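RRNA adenine N-6-methyltransferase (PDB 6NVM) dimethylates the N6 amino group of a single adenine in 23S rRNA, using S-adenosyl-L-methionine, and thereby confers resistance to macrolide, lincosamide and streptogramin B antibiotics. Local coordinates at residues T65-P70 and I159-M164; T163-L168 and S213-L218; L191-F196 and R219-P224; D267-G272 and L286-R291. One frame throughout, in Å; residues are numbered along the deposited sequence.

Contact 1 of 4, residues T65-P70 and I159-M164; sequences TAELRP and IETATM
Where the chain leaves helix 56-65 it passes A66 over T163 of strand 159-167, their CA atoms 5.7 Å apart, and runs on at 139° to that strand; E160, T161 and T163 make the contact, with no backbone pairing between the segments. The outer end of the contact is ionic. R69 presents NH1 and NH2 end-on to the carboxylate of E160, one nitrogen to each oxygen. NH2 meets OE2 of E160 at 2.8 Å in an almost straight bond, and NH1 reaches OE1 at 2.9 Å. The two planes are still turned 37° apart, so this two-pronged salt bridge is twisted and not flat; NE of R69 is held separately by D71. Further in, OG1 of T161 lies 3.0 Å from the carbonyl O of A66, between the backbone N and carbonyl carbon of its own residue (chi1 68°), while its CG2 lies near OE1 of E67 in the conformer given, where that oxygen forms a salt bridge with R219. The inner end is a methyl contact, CG2 of T65 against CG2 of T163 at 3.7 Å. In this Rossmann-like methyltransferase fold the contact joins the turn between helix 56-65 and strand 73-77 to the central sheet, with strand 135-140 on one side of strand 159-167, strand 213-220 on the other, and helix 146-155 packed against I159, A162 and M164.

Contact 2 of 4, residues T163-L168 and S213-L218; sequences TMVTQL and SAIMRL
M164 and L218 meet at the apolar centre, CE of the methionine, in the conformer given, lying 4.0 Å from CG of the leucine on one face of an antiparallel strand pair in the mixed sheet of the class I methyltransferase fold. The M164 chain turns at its last torsion (chi3 -74°), which carries CE to that branch point. Next to it M216 crosses T166 at about a right angle, its SD 4.1 Å from OG1 of the threonine. Helices 146-155 and 168-175 pack on this face. The other face holds T163, V165, I215 and R217 and is packed by helix 56-65 through I62; there CG2 of T163 touches CG2 of I215 at 3.9 Å. V165 on this side is also close to A140 and L53, both predicted to bind S-adenosyl-L-methionine. Between the faces, M164 and M216 exchange two backbone hydrogen bonds, as do T166 and A214, and V165 adds a CA-H...O contact to A214 O at 3.2 Å. At the more polar margins R217 lies side by side with T163 before its guanidinium leaves the pair for T65 O and E195. At the opposite end the strand runs into helix 168-175, with Q167 as N-cap, and CD1 of L168 rests 3.8 Å from CB of A214. Just before this helix OG1 of T166 donates to the carbonyl O of Q167 at 3.0 Å.

Contact 3 of 4, residues L191-F196 and R219-P224; sequences LFEWEF and RRRAEP
E193 lies against two arginines of the 219-224 segment in two different ways. Toward R219 it runs side by side, and NH1 of R219 donates to OE1 of E193 at 3.2 Å, coming from above the carboxylate plane. Toward R221 it crosses at about a right angle: CG of E193 sits 3.2 Å above one face of the guanidinium, offset toward the rim, and OE2, 3.4 Å from NH1 of R221, lies well off the guanidinium plane, so the pairing is electrostatic and not a hydrogen bond. A water in that plane accepts from the same NH1. Beneath these side chains E193 and R219 form an antiparallel hydrogen-bonded pair. Beyond it R221 N binds L191 O at 2.9 Å, and CG of R220 lies over one face of the F192 ring, toward its rim, a CH-pi contact 4.2 Å from the centroid. NE of R219 pairs with E67, and NE of R221 bonds to W189 O. Where outer strand 192-200 meets this arginine-rich segment, E193 would be expected to offset part of the charge of R219 and R221 and steady both guanidinium groups.

Contact 4 of 4, residues D267-G272 and L286-R291; sequences DHAGVG and LRLFER
The imidazole of H268 has CD of R287 over one face, 4.1 Å above its plane and offset toward the rim, while its edge meets R287 O and OE1 of E290 in the ring plane. Two helices, 259-269 and 282-292, pack here at the point where the first ends in a Schellman motif with G270 in positive phi. NE2 of H268 donates to OE1 of E290 at 2.9 Å and 171°, reaching the carboxylate from above its plane. CB of H268 points toward the second helix, and CG stands anti to the backbone N (chi1 179°). The guanidinium of R287 has carbonyl oxygens at its edge: NE binds H268 O and NH2 binds A269 O. R287 thus ties down the last turn of helix 259-269, whose C-terminal carbonyls would be expected to attract a positive charge. Deeper in, L288 also packs on A265 and L266, one turn back along that helix, and on M237 of helix 228-243. CB of L288 rests 3.9 Å from CB of A269.

Three of the four contacts follow one another across a single sheet, while the fourth lies apart. Contacts 1 and 2 share T163 and M164 on strand 159-167, their centres 13 Å apart; contacts 2 and 3 share strand 213-220, with centres 15 Å apart and segments that alternate along the chain. Strand 213-220 also ties contact 3 to contact 1, where R220 NE binds I159 O. Contact 4 comes last in the chain, among the helices that follow the sheet, its centre 21 Å from that of contact 3 and about 6 Å away at the nearest atoms. The protein thus combines a continuous sheet, near the predicted cofactor site at contact 2, with a helical C-terminal part in which contact 4 joins two helices.

Contact 1 of 4, residues T65-P70 and I159-M164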
loop_
_atom_site.group_PDB
_atom_site.type_symbol
_atom_site.label_atom_id
_atom_site.label_comp_id
_atom_site.label_asym_id
_atom_site.label_seq_id
_atom_site.Cartn_x
_atom_site.Cartn_y
_atom_site.Cartn_z
ATOM N N THR A 65 -10.285 -4.070 9.029
ATOM C CA THR A 65 -9.804 -3.200 7.960
ATOM C C THR A 65 -9.615 -3.955 6.651
ATOM O O THR A 65 -9.706 -3.360 5.570
ATOM C CB THR A 65 -8.477 -2.554 8.380
ATOM O OG1 THR A 65 -8.703 -1.674 9.483
ATOM C CG2 THR A 65 -7.842 -1.771 7.236
ATOM N N ALA A 66 -9.327 -5.254 6.721
ATOM C CA ALA A 66 -8.967 -5.993 5.522
ATOM C C ALA A 66 -10.144 -6.223 4.581
ATOM O O ALA A 66 -9.929 -6.700 3.464
ATOM C CB ALA A 66 -8.339 -7.326 5.918
ATOM N N GLU A 67 -11.366 -5.911 5.007
ATOM C CA GLU A 67 -12.555 -6.037 4.168
ATOM C C GLU A 67 -12.677 -7.454 3.611
ATOM O O GLU A 67 -12.733 -7.683 2.401
ATOM C CB GLU A 67 -12.530 -4.990 3.052
ATOM C CG GLU A 67 -12.554 -3.572 3.615
ATOM C CD GLU A 67 -12.612 -2.491 2.556
ATOM O OE1 GLU A 67 -11.988 -2.656 1.485
ATOM O OE2 GLU A 67 -13.287 -1.465 2.816
ATOM N N LEU A 68 -12.734 -8.407 4.534
ATOM C CA LEU A 68 -12.760 -9.821 4.201
ATOM C C LEU A 68 -14.194 -10.315 4.044
ATOM O O LEU A 68 -15.150 -9.688 4.504
ATOM C CB LEU A 68 -12.040 -10.629 5.280
ATOM C CG LEU A 68 -10.609 -10.177 5.578
ATOM C CD1 LEU A 68 -10.051 -10.992 6.738
ATOM C CD2 LEU A 68 -9.737 -10.312 4.337
ATOM N N ARG A 69 -14.333 -11.450 3.371
ATOM C CA ARG A 69 -15.633 -12.068 3.163
ATOM C C ARG A 69 -15.429 -13.561 2.981
ATOM O O ARG A 69 -14.312 -14.009 2.694
ATOM C CB ARG A 69 -16.359 -11.470 1.947
ATOM C CG ARG A 69 -15.594 -11.586 0.648
ATOM C CD ARG A 69 -16.407 -11.056 -0.519
ATOM N NE ARG A 69 -15.722 -11.247 -1.797
ATOM C CZ ARG A 69 -14.836 -10.402 -2.316
ATOM N NH1 ARG A 69 -14.511 -9.288 -1.675
ATOM N NH2 ARG A 69 -14.274 -10.670 -3.488
ATOM N N PRO A 70 -16.489 -14.359 3.128
ATOM C CA PRO A 70 -16.308 -15.821 3.204
ATOM C C PRO A 70 -15.751 -16.465 1.945
ATOM O O PRO A 70 -15.202 -17.568 2.037
ATOM C CB PRO A 70 -17.723 -16.336 3.502
ATOM C CG PRO A 70 -18.450 -15.184 4.066
ATOM C CD PRO A 70 -17.878 -13.964 3.410
ATOM N N ILE A 159 -5.096 -8.824 -6.689
ATOM C CA ILE A 159 -5.274 -8.398 -5.308
ATOM C C ILE A 159 -6.458 -7.445 -5.225
ATOM O O ILE A 159 -6.722 -6.663 -6.151
ATOM C CB ILE A 159 -3.992 -7.747 -4.763
ATOM C CG1 ILE A 159 -4.059 -7.622 -3.242
ATOM C CG2 ILE A 159 -3.764 -6.363 -5.376
ATOM C CD1 ILE A 159 -2.721 -7.309 -2.590
ATOM N N GLU A 160 -7.196 -7.528 -4.117
ATOM C CA GLU A 160 -8.247 -6.564 -3.806
ATOM C C GLU A 160 -7.755 -5.516 -2.823
ATOM O O GLU A 160 -7.762 -4.321 -3.132
ATOM C CB GLU A 160 -9.488 -7.265 -3.234
ATOM C CG GLU A 160 -10.274 -8.044 -4.247
ATOM C CD GLU A 160 -11.686 -8.358 -3.777
ATOM O OE1 GLU A 160 -12.011 -8.069 -2.605
ATOM O OE2 GLU A 160 -12.471 -8.886 -4.587
ATOM N N THR A 161 -7.334 -5.947 -1.632
ATOM C CA THR A 161 -6.835 -5.047 -0.609
ATOM C C THR A 161 -5.558 -5.606 -0.008
ATOM O O THR A 161 -5.328 -6.820 0.003
ATOM C CB THR A 161 -7.850 -4.835 0.520
ATOM O OG1 THR A 161 -8.006 -6.059 1.247
ATOM C CG2 THR A 161 -9.178 -4.390 -0.043
ATOM N N ALA A 162 -4.727 -4.694 0.490
ATOM C CA ALA A 162 -3.530 -5.042 1.239
ATOM C C ALA A 162 -3.545 -4.203 2.505
ATOM O O ALA A 162 -3.565 -2.971 2.433
ATOM C CB ALA A 162 -2.255 -4.789 0.433
ATOM N N THR A 163 -3.566 -4.869 3.653
ATOM C CA THR A 163 -3.612 -4.215 4.951
ATOM C C THR A 163 -2.297 -4.518 5.653
ATOM O O THR A 163 -1.946 -5.689 5.833
ATOM C CB THR A 163 -4.806 -4.711 5.766
ATOM O OG1 THR A 163 -6.012 -4.445 5.039
ATOM C CG2 THR A 163 -4.881 -4.015 7.117
ATOM N N MET A 164 -1.581 -3.472 6.054
ATOM C CA MET A 164 -0.217 -3.626 6.531
ATOM C C MET A 164 0.004 -2.797 7.783
ATOM O O MET A 164 -0.462 -1.657 7.876
ATOM C CB MET A 164 0.792 -3.202 5.458
ATOM C CG MET A 164 0.865 -4.151 4.286
ATOM S SD MET A 164 1.764 -3.441 2.894
ATOM C CE MET A 164 0.564 -2.264 2.279
#

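Contact 2 of 4, residues T163-L168 and S213-L218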
loop_
_atom_site.group_PDB
_atom_site.type_symbol
_atom_site.label_atom_id
_atom_site.label_comp_id
_atom_site.label_asym_id
_atom_site.label_seq_id
_atom_site.Cartn_x
_atom_site.Cartn_y
_atom_site.Cartn_z
ATOM N N THR A 163 -3.566 -4.869 3.653
ATOM C CA THR A 163 -3.612 -4.215 4.951
ATOM C C THR A 163 -2.297 -4.518 5.653
ATOM O O THR A 163 -1.946 -5.689 5.833
ATOM C CB THR A 163 -4.806 -4.711 5.766
ATOM O OG1 THR A 163 -6.012 -4.445 5.039
ATOM C CG2 THR A 163 -4.881 -4.015 7.117
ATOM N N MET A 164 -1.581 -3.472 6.054
ATOM C CA MET A 164 -0.217 -3.626 6.531
ATOM C C MET A 164 0.004 -2.797 7.783
ATOM O O MET A 164 -0.462 -1.657 7.876
ATOM C CB MET A 164 0.792 -3.202 5.458
ATOM C CG MET A 164 0.865 -4.151 4.286
ATOM S SD MET A 164 1.764 -3.441 2.894
ATOM C CE MET A 164 0.564 -2.264 2.279
ATOM N N VAL A 165 0.723 -3.382 8.737
ATOM C CA VAL A 165 1.260 -2.664 9.883
ATOM C C VAL A 165 2.700 -2.319 9.534
ATOM O O VAL A 165 3.516 -3.219 9.291
ATOM C CB VAL A 165 1.185 -3.503 11.167
ATOM C CG1 VAL A 165 1.782 -2.735 12.341
ATOM C CG2 VAL A 165 -0.244 -3.903 11.450
ATOM N N THR A 166 3.007 -1.026 9.482
ATOM C CA THR A 166 4.332 -0.535 9.120
ATOM C C THR A 166 4.792 0.478 10.159
ATOM O O THR A 166 4.050 0.848 11.070
ATOM C CB THR A 166 4.331 0.109 7.726
ATOM O OG1 THR A 166 3.619 1.356 7.770
ATOM C CG2 THR A 166 3.672 -0.807 6.706
ATOM N N GLN A 167 6.025 0.949 10.013
ATOM C CA GLN A 167 6.449 2.100 10.795
ATOM C C GLN A 167 5.554 3.289 10.469
ATOM O O GLN A 167 5.028 3.415 9.358
ATOM C CB GLN A 167 7.914 2.442 10.517
ATOM C CG GLN A 167 8.895 1.453 11.120
ATOM C CD GLN A 167 10.330 1.942 11.061
ATOM O OE1 GLN A 167 10.638 2.927 10.389
ATOM N NE2 GLN A 167 11.216 1.257 11.774
ATOM N N LEU A 168 5.376 4.164 11.459
ATOM C CA LEU A 168 4.455 5.288 11.311
ATOM C C LEU A 168 4.858 6.202 10.158
ATOM O O LEU A 168 4.018 6.590 9.335
ATOM C CB LEU A 168 4.385 6.076 12.620
ATOM C CG LEU A 168 3.525 7.342 12.616
ATOM C CD1 LEU A 168 2.076 7.028 12.264
ATOM C CD2 LEU A 168 3.617 8.048 13.966
ATOM N N SER A 213 4.147 2.638 15.048
ATOM C CA SER A 213 3.736 1.985 13.815
ATOM C C SER A 213 2.403 2.573 13.354
ATOM O O SER A 213 1.880 3.526 13.938
ATOM C CB SER A 213 3.643 0.471 14.021
ATOM O OG SER A 213 4.907 -0.089 14.330
ATOM N N ALA A 214 1.847 1.978 12.304
ATOM C CA ALA A 214 0.578 2.434 11.762
ATOM C C ALA A 214 -0.026 1.301 10.952
ATOM O O ALA A 214 0.680 0.405 10.483
ATOM C CB ALA A 214 0.757 3.687 10.898
ATOM N N ILE A 215 -1.345 1.344 10.808
ATOM C CA ILE A 215 -2.056 0.499 9.858
ATOM C C ILE A 215 -2.326 1.332 8.619
ATOM O O ILE A 215 -2.886 2.433 8.712
ATOM C CB ILE A 215 -3.369 -0.044 10.445
ATOM C CG1 ILE A 215 -3.101 -0.823 11.732
ATOM C CG2 ILE A 215 -4.068 -0.934 9.421
ATOM C CD1 ILE A 215 -4.349 -1.117 12.529
ATOM N N MET A 216 -1.926 0.816 7.464
ATOM C CA MET A 216 -2.239 1.427 6.184
ATOM C C MET A 216 -2.833 0.361 5.275
ATOM O O MET A 216 -2.598 -0.837 5.454
ATOM C CB MET A 216 -0.995 2.058 5.532
ATOM C CG MET A 216 0.112 1.076 5.187
ATOM S SD MET A 216 1.494 1.853 4.309
ATOM C CE MET A 216 0.700 2.348 2.786
ATOM N N ARG A 217 -3.607 0.810 4.291
ATOM C CA ARG A 217 -4.311 -0.094 3.394
ATOM C C ARG A 217 -4.198 0.395 1.959
ATOM O O ARG A 217 -4.330 1.590 1.691
ATOM C CB ARG A 217 -5.788 -0.216 3.796
ATOM C CG ARG A 217 -6.629 -1.105 2.887
ATOM C CD ARG A 217 -8.032 -1.300 3.468
ATOM N NE ARG A 217 -8.681 -0.016 3.734
ATOM C CZ ARG A 217 -9.790 0.133 4.448
ATOM N NH1 ARG A 217 -10.394 -0.919 4.980
ATOM N NH2 ARG A 217 -10.296 1.343 4.634
ATOM N N LEU A 218 -3.926 -0.538 1.054
ATOM C CA LEU A 218 -4.074 -0.330 -0.381
ATOM C C LEU A 218 -5.351 -1.015 -0.846
ATOM O O LEU A 218 -5.650 -2.133 -0.423
ATOM C CB LEU A 218 -2.889 -0.907 -1.161
ATOM C CG LEU A 218 -1.477 -0.531 -0.731
ATOM C CD1 LEU A 218 -0.463 -1.150 -1.688
ATOM C CD2 LEU A 218 -1.326 0.967 -0.683
#

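Contact 3 of 4, residues L191-F196 and R219-P224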
loop_
_atom_site.group_PDB
_atom_site.type_symbol
_atom_site.label_atom_id
_atom_site.label_comp_id
_atom_site.label_asym_id
_atom_site.label_seq_id
_atom_site.Cartn_x
_atom_site.Cartn_y
_atom_site.Cartn_z
ATOM N N LEU A 191 -4.580 3.379 -10.251
ATOM C CA LEU A 191 -4.899 1.970 -10.052
ATOM C C LEU A 191 -5.217 1.613 -8.611
ATOM O O LEU A 191 -5.989 0.681 -8.383
ATOM C CB LEU A 191 -3.738 1.081 -10.516
ATOM C CG LEU A 191 -3.272 1.200 -11.968
ATOM C CD1 LEU A 191 -2.162 0.185 -12.254
ATOM C CD2 LEU A 191 -4.430 1.008 -12.918
ATOM N N PHE A 192 -4.653 2.338 -7.640
ATOM C CA PHE A 192 -4.766 2.002 -6.226
ATOM C C PHE A 192 -5.144 3.212 -5.388
ATOM O O PHE A 192 -4.617 4.309 -5.588
ATOM C CB PHE A 192 -3.446 1.454 -5.684
ATOM C CG PHE A 192 -3.215 0.015 -6.004
ATOM C CD1 PHE A 192 -2.612 -0.358 -7.194
ATOM C CD2 PHE A 192 -3.596 -0.970 -5.107
ATOM C CE1 PHE A 192 -2.405 -1.683 -7.486
ATOM C CE2 PHE A 192 -3.380 -2.297 -5.395
ATOM C CZ PHE A 192 -2.789 -2.650 -6.586
ATOM N N GLU A 193 -6.042 2.995 -4.434
ATOM C CA GLU A 193 -6.236 3.917 -3.323
ATOM C C GLU A 193 -5.234 3.577 -2.222
ATOM O O GLU A 193 -4.941 2.403 -1.974
ATOM C CB GLU A 193 -7.671 3.834 -2.788
ATOM C CG GLU A 193 -8.757 3.994 -3.854
ATOM C CD GLU A 193 -10.160 3.684 -3.333
ATOM O OE1 GLU A 193 -10.290 3.171 -2.205
ATOM O OE2 GLU A 193 -11.138 3.957 -4.060
ATOM N N TRP A 194 -4.669 4.610 -1.599
ATOM C CA TRP A 194 -3.750 4.467 -0.474
ATOM C C TRP A 194 -4.391 5.171 0.713
ATOM O O TRP A 194 -4.674 6.371 0.642
ATOM C CB TRP A 194 -2.378 5.085 -0.771
ATOM C CG TRP A 194 -1.619 4.500 -1.945
ATOM C CD1 TRP A 194 -1.993 4.515 -3.258
ATOM C CD2 TRP A 194 -0.337 3.859 -1.903
ATOM N NE1 TRP A 194 -1.030 3.906 -4.034
ATOM C CE2 TRP A 194 -0.005 3.497 -3.225
ATOM C CE3 TRP A 194 0.558 3.550 -0.872
ATOM C CZ2 TRP A 194 1.183 2.841 -3.542
ATOM C CZ3 TRP A 194 1.733 2.890 -1.187
ATOM C CH2 TRP A 194 2.036 2.544 -2.512
ATOM N N GLU A 195 -4.600 4.439 1.804
ATOM C CA GLU A 195 -5.381 4.950 2.922
ATOM C C GLU A 195 -4.622 4.760 4.228
ATOM O O GLU A 195 -4.099 3.674 4.498
ATOM C CB GLU A 195 -6.749 4.255 2.975
ATOM C CG GLU A 195 -7.597 4.498 1.720
ATOM C CD GLU A 195 -8.876 3.669 1.677
ATOM O OE1 GLU A 195 -9.056 2.786 2.542
ATOM O OE2 GLU A 195 -9.701 3.903 0.767
ATOM N N PHE A 196 -4.551 5.826 5.026
ATOM C CA PHE A 196 -3.986 5.767 6.369
ATOM C C PHE A 196 -5.110 5.412 7.335
ATOM O O PHE A 196 -6.119 6.124 7.406
ATOM C CB PHE A 196 -3.351 7.104 6.746
ATOM C CG PHE A 196 -2.692 7.109 8.097
ATOM C CD1 PHE A 196 -1.356 6.781 8.229
ATOM C CD2 PHE A 196 -3.409 7.446 9.234
ATOM C CE1 PHE A 196 -0.746 6.787 9.463
ATOM C CE2 PHE A 196 -2.803 7.450 10.473
ATOM C CZ PHE A 196 -1.471 7.122 10.587
ATOM N N ARG A 219 -6.108 -0.345 -1.710
ATOM C CA ARG A 219 -7.263 -0.950 -2.364
ATOM C C ARG A 219 -7.062 -0.826 -3.865
ATOM O O ARG A 219 -6.905 0.287 -4.378
ATOM C CB ARG A 219 -8.578 -0.280 -1.948
ATOM C CG ARG A 219 -8.746 -0.103 -0.441
ATOM C CD ARG A 219 -10.110 0.486 -0.075
ATOM N NE ARG A 219 -11.174 -0.487 -0.296
ATOM C CZ ARG A 219 -11.922 -0.562 -1.391
ATOM N NH1 ARG A 219 -11.755 0.299 -2.388
ATOM N NH2 ARG A 219 -12.846 -1.507 -1.488
ATOM N N ARG A 220 -7.063 -1.959 -4.564
ATOM C CA ARG A 220 -7.030 -1.931 -6.020
ATOM C C ARG A 220 -8.401 -1.516 -6.538
ATOM O O ARG A 220 -9.405 -2.175 -6.244
ATOM C CB ARG A 220 -6.633 -3.295 -6.578
ATOM C CG ARG A 220 -6.277 -3.252 -8.062
ATOM C CD ARG A 220 -5.803 -4.595 -8.562
ATOM N NE ARG A 220 -6.914 -5.535 -8.675
ATOM C CZ ARG A 220 -7.804 -5.527 -9.663
ATOM N NH1 ARG A 220 -7.725 -4.623 -10.631
ATOM N NH2 ARG A 220 -8.778 -6.428 -9.680
ATOM N N ARG A 221 -8.448 -0.422 -7.298
ATOM C CA ARG A 221 -9.719 0.111 -7.772
ATOM C C ARG A 221 -10.388 -0.871 -8.722
ATOM O O ARG A 221 -9.747 -1.424 -9.621
ATOM C CB ARG A 221 -9.513 1.450 -8.486
ATOM C CG ARG A 221 -8.805 2.515 -7.661
ATOM C CD ARG A 221 -8.623 3.800 -8.473
ATOM N NE ARG A 221 -7.820 4.791 -7.760
ATOM C CZ ARG A 221 -8.300 5.662 -6.878
ATOM N NH1 ARG A 221 -9.595 5.678 -6.576
ATOM N NH2 ARG A 221 -7.475 6.517 -6.288
ATOM N N ALA A 222 -11.694 -1.065 -8.534
ATOM C CA ALA A 222 -12.449 -1.925 -9.439
ATOM C C ALA A 222 -12.380 -1.405 -10.869
ATOM O O ALA A 222 -12.204 -2.185 -11.811
ATOM C CB ALA A 222 -13.901 -2.037 -8.972
ATOM N N GLU A 223 -12.512 -0.091 -11.054
ATOM C CA GLU A 223 -12.298 0.531 -12.358
ATOM C C GLU A 223 -11.093 1.463 -12.276
ATOM O O GLU A 223 -11.112 2.421 -11.482
ATOM C CB GLU A 223 -13.546 1.294 -12.832
ATOM C CG GLU A 223 -13.966 2.500 -11.985
ATOM C CD GLU A 223 -14.978 3.394 -12.697
ATOM O OE1 GLU A 223 -16.067 2.900 -13.073
ATOM O OE2 GLU A 223 -14.673 4.594 -12.892
ATOM N N PRO A 224 -10.022 1.225 -13.033
ATOM C CA PRO A 224 -8.894 2.163 -13.019
ATOM C C PRO A 224 -9.304 3.539 -13.520
ATOM O O PRO A 224 -10.154 3.670 -14.403
ATOM C CB PRO A 224 -7.882 1.508 -13.962
ATOM C CG PRO A 224 -8.223 0.062 -13.932
ATOM C CD PRO A 224 -9.711 0.018 -13.817
HETATM O O HOH W 1 -7.307 -0.505 -10.525
HETATM O O HOH W 2 -11.768 4.084 -7.407
#

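Contact 4 of 4, residues D267-G272 and L286-R291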
loop_
_atom_site.group_PDB
_atom_site.type_symbol
_atom_site.label_atom_id
_atom_site.label_comp_id
_atom_site.label_asym_id
_atom_site.label_seq_id
_atom_site.Cartn_x
_atom_site.Cartn_y
_atom_site.Cartn_z
ATOM N N ASP A 267 -3.502 25.976 -13.772
ATOM C CA ASP A 267 -4.665 26.675 -13.239
ATOM C C ASP A 267 -5.844 25.719 -13.056
ATOM O O ASP A 267 -6.553 25.781 -12.047
ATOM C CB ASP A 267 -5.049 27.837 -14.157
ATOM C CG ASP A 267 -4.111 29.039 -14.024
ATOM O OD1 ASP A 267 -3.179 29.003 -13.187
ATOM O OD2 ASP A 267 -4.314 30.031 -14.759
ATOM N N HIS A 268 -6.071 24.832 -14.028
ATOM C CA HIS A 268 -7.149 23.853 -13.912
ATOM C C HIS A 268 -6.968 22.981 -12.675
ATOM O O HIS A 268 -7.938 22.679 -11.965
ATOM C CB HIS A 268 -7.204 22.997 -15.184
ATOM C CG HIS A 268 -8.261 21.938 -15.158
ATOM N ND1 HIS A 268 -9.599 22.228 -15.000
ATOM C CD2 HIS A 268 -8.177 20.589 -15.268
ATOM C CE1 HIS A 268 -10.294 21.102 -15.011
ATOM N NE2 HIS A 268 -9.455 20.095 -15.173
ATOM N N ALA A 269 -5.731 22.568 -12.398
ATOM C CA ALA A 269 -5.440 21.725 -11.250
ATOM C C ALA A 269 -5.376 22.500 -9.943
ATOM O O ALA A 269 -5.356 21.877 -8.876
ATOM C CB ALA A 269 -4.117 20.989 -11.466
ATOM N N GLY A 270 -5.357 23.829 -9.991
ATOM C CA GLY A 270 -5.178 24.601 -8.780
ATOM C C GLY A 270 -3.777 24.516 -8.217
ATOM O O GLY A 270 -3.602 24.581 -6.995
ATOM N N VAL A 271 -2.773 24.377 -9.080
ATOM C CA VAL A 271 -1.382 24.193 -8.683
ATOM C C VAL A 271 -0.579 25.404 -9.133
ATOM O O VAL A 271 -0.750 25.892 -10.255
ATOM C CB VAL A 271 -0.812 22.895 -9.293
ATOM C CG1 VAL A 271 0.673 22.765 -9.030
ATOM C CG2 VAL A 271 -1.574 21.678 -8.737
ATOM N N GLY A 272 0.286 25.897 -8.251
ATOM C CA GLY A 272 1.175 26.983 -8.617
ATOM C C GLY A 272 2.353 26.502 -9.447
ATOM O O GLY A 272 2.841 25.385 -9.296
ATOM N N LEU A 286 -4.205 14.380 -11.271
ATOM C CA LEU A 286 -5.178 13.917 -12.261
ATOM C C LEU A 286 -5.736 15.081 -13.072
ATOM O O LEU A 286 -5.860 14.998 -14.300
ATOM C CB LEU A 286 -6.315 13.171 -11.569
ATOM C CG LEU A 286 -5.979 11.843 -10.902
ATOM C CD1 LEU A 286 -7.191 11.344 -10.106
ATOM C CD2 LEU A 286 -5.565 10.842 -11.952
ATOM N N ARG A 287 -6.104 16.169 -12.399
ATOM C CA ARG A 287 -6.613 17.339 -13.109
ATOM C C ARG A 287 -5.543 17.943 -14.010
ATOM O O ARG A 287 -5.830 18.352 -15.141
ATOM C CB ARG A 287 -7.117 18.380 -12.109
ATOM C CG ARG A 287 -8.478 18.047 -11.495
ATOM C CD ARG A 287 -9.226 19.319 -11.089
ATOM N NE ARG A 287 -8.470 20.103 -10.115
ATOM C CZ ARG A 287 -8.469 19.872 -8.806
ATOM N NH1 ARG A 287 -9.188 18.878 -8.299
ATOM N NH2 ARG A 287 -7.747 20.637 -8.000
ATOM N N LEU A 288 -4.306 18.014 -13.519
ATOM C CA LEU A 288 -3.206 18.517 -14.335
ATOM C C LEU A 288 -3.077 17.712 -15.621
ATOM O O LEU A 288 -2.949 18.276 -16.714
ATOM C CB LEU A 288 -1.905 18.470 -13.528
ATOM C CG LEU A 288 -0.654 19.129 -14.113
ATOM C CD1 LEU A 288 -0.804 20.647 -14.116
ATOM C CD2 LEU A 288 0.584 18.706 -13.320
ATOM N N PHE A 289 -3.110 16.380 -15.505
ATOM C CA PHE A 289 -2.965 15.532 -16.683
ATOM C C PHE A 289 -4.162 15.680 -17.608
ATOM O O PHE A 289 -4.008 15.728 -18.832
ATOM C CB PHE A 289 -2.795 14.069 -16.270
ATOM C CG PHE A 289 -2.762 13.126 -17.439
ATOM C CD1 PHE A 289 -1.663 13.092 -18.278
ATOM C CD2 PHE A 289 -3.838 12.296 -17.714
ATOM C CE1 PHE A 289 -1.629 12.243 -19.366
ATOM C CE2 PHE A 289 -3.811 11.441 -18.803
ATOM C CZ PHE A 289 -2.706 11.417 -19.631
ATOM N N GLU A 290 -5.364 15.747 -17.033
ATOM C CA GLU A 290 -6.577 15.910 -17.824
ATOM C C GLU A 290 -6.444 17.072 -18.799
ATOM O O GLU A 290 -6.710 16.931 -19.995
ATOM C CB GLU A 290 -7.758 16.120 -16.880
ATOM C CG GLU A 290 -9.100 16.329 -17.555
ATOM C CD GLU A 290 -10.220 16.534 -16.543
ATOM O OE1 GLU A 290 -10.006 17.266 -15.545
ATOM O OE2 GLU A 290 -11.305 15.951 -16.741
ATOM N N ARG A 291 -6.028 18.237 -18.299
ATOM C CA ARG A 291 -5.923 19.404 -19.166
ATOM C C ARG A 291 -4.726 19.294 -20.100
ATOM O O ARG A 291 -4.804 19.696 -21.267
ATOM C CB ARG A 291 -5.833 20.681 -18.326
ATOM C CG ARG A 291 -5.769 21.966 -19.153
ATOM C CD ARG A 291 -6.968 22.102 -20.099
ATOM N NE ARG A 291 -6.886 23.316 -20.909
ATOM C CZ ARG A 291 -6.181 23.424 -22.032
ATOM N NH1 ARG A 291 -5.487 22.389 -22.494
ATOM N NH2 ARG A 291 -6.168 24.573 -22.697
#